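Local coordinates for metallo-beta-lactamase domain-containing protein 1 (Thermotoga maritima, PDB 1ZTC), which is a putative metal-dependent hydrolase of the metallo-beta-lactamase fold, possibly an endoribonuclease, and forms a homodimer, at the interface of chains A and B. Sequence-based numbering; all coordinates share one arbitrary frame. Chains: chain A/B, hypothetical protein TM0894.

The interface of chains A and B. Residues chain A 112-116; chain B 57, 61, 71.
B:Glu61 meets the start of A helix 114-125 through a side chain that leaves its backbone with CG opposite the backbone N (chi1 -166°) and then bends at chi2 (81°). The bend carries the carboxylate to the first turn of the helix, where backbone N-H groups have no partner within the helix itself. Both oxygens are used. B:Glu61 OE1 accepts a hydrogen bond from A:Ile115 N at 2.7 Å, through the lone pair on the side of the other oxygen. B:Glu61 OE2 accepts one from A:Val116 N at 2.9 Å, also on the syn side but 28° out of the carboxylate plane. Both bonds are nearly straight. A:Thr114 N also lies near OE1, but its N-H points elsewhere. The two bonds fix the rotation of the carboxylate. Water 1 lies 2.8 Å from B:Glu61 OE2 and from the carbonyl oxygen O of A:Phe112, and so links the carboxylate to the end of 3-10 helix 109-112. The positive end of the helix dipole would probably favour the charged form of the glutamate. B:Glu61 thus acts as an N-terminal cap supplied by the other subunit.

Apolar groups flank the cap. The A:Ile115 side chain runs past B:Glu61 in the opposite direction, and its CD1 reaches the backbone N of B:Glu61 at 3.7 Å. CG1 of the same isoleucine faces CG of B:Pro71. The methyl CG2 of A:Thr114 presses on CD of B:Pro71 at 3.4 Å, a tight contact. CG2 of A:Val116 lies 3.5 Å from OE2 of B:Glu61. It also lies near CG of B:Met57, a selenomethionine, and these two side chains cross at about a right angle.

The patch joins helix 114-125 of one subunit to helix 57-67 of the other. Two-fold symmetry repeats it with the chains exchanged, and the pair of caps probably helps hold the two subunits together, in what may be the homodimer.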
# COMPACT_ATOMS: atom_id res chain seq x y z
N PHE A 112 -17.55 16.58 6.98
CA PHE A 112 -16.36 15.97 6.34
C PHE A 112 -16.63 15.31 4.97
O PHE A 112 -15.73 14.74 4.37
CB PHE A 112 -15.76 14.91 7.26
CG PHE A 112 -14.94 15.46 8.37
CD1 PHE A 112 -15.09 16.79 8.79
CD2 PHE A 112 -14.03 14.63 9.02
CE1 PHE A 112 -14.33 17.28 9.84
CE2 PHE A 112 -13.25 15.10 10.06
CZ PHE A 112 -13.40 16.44 10.48
N GLY A 113 -17.86 15.36 4.50
CA GLY A 113 -18.25 14.69 3.28
C GLY A 113 -19.37 13.72 3.59
O GLY A 113 -19.45 13.20 4.70
N THR A 114 -20.23 13.47 2.62
CA THR A 114 -21.36 12.60 2.88
C THR A 114 -20.91 11.21 3.38
O THR A 114 -21.31 10.80 4.48
CB THR A 114 -22.28 12.47 1.68
OG1 THR A 114 -22.79 13.76 1.35
CG2 THR A 114 -23.45 11.59 2.01
N ILE A 115 -20.02 10.55 2.64
CA ILE A 115 -19.54 9.22 2.99
C ILE A 115 -18.61 9.22 4.22
O ILE A 115 -18.81 8.49 5.18
CB ILE A 115 -18.90 8.48 1.79
CG1 ILE A 115 -20.01 8.07 0.81
CG2 ILE A 115 -18.08 7.25 2.24
CD1 ILE A 115 -19.54 7.63 -0.49
N VAL A 116 -17.58 10.04 4.18
CA VAL A 116 -16.61 10.09 5.28
C VAL A 116 -17.28 10.58 6.59
O VAL A 116 -17.02 10.09 7.68
CB VAL A 116 -15.43 10.99 4.89
CG1 VAL A 116 -14.45 11.18 6.04
CG2 VAL A 116 -14.70 10.37 3.70
N MSE B 57 -12.92 5.02 0.44
CA MSE B 57 -13.86 6.07 0.90
C MSE B 57 -13.74 7.41 0.17
O MSE B 57 -14.76 8.02 -0.15
CB MSE B 57 -13.79 6.26 2.43
CG MSE B 57 -12.55 6.95 2.90
SE MSE B 57 -12.38 7.04 4.87
CE MSE B 57 -10.90 5.74 4.99
N GLU B 61 -16.58 9.00 -2.28
CA GLU B 61 -17.07 10.35 -1.99
C GLU B 61 -17.13 11.18 -3.28
O GLU B 61 -18.14 11.82 -3.57
CB GLU B 61 -16.16 11.05 -0.98
CG GLU B 61 -16.75 12.29 -0.35
CD GLU B 61 -17.70 11.94 0.79
OE1 GLU B 61 -18.90 11.69 0.51
OE2 GLU B 61 -17.26 11.87 1.95
N PRO B 71 -25.49 8.01 -0.28
CA PRO B 71 -25.69 6.62 0.09
C PRO B 71 -27.13 6.28 0.49
O PRO B 71 -27.53 5.14 0.29
CB PRO B 71 -24.73 6.40 1.26
CG PRO B 71 -23.81 7.51 1.22
CD PRO B 71 -24.42 8.65 0.52
O HOH W 1 -14.88 13.37 2.07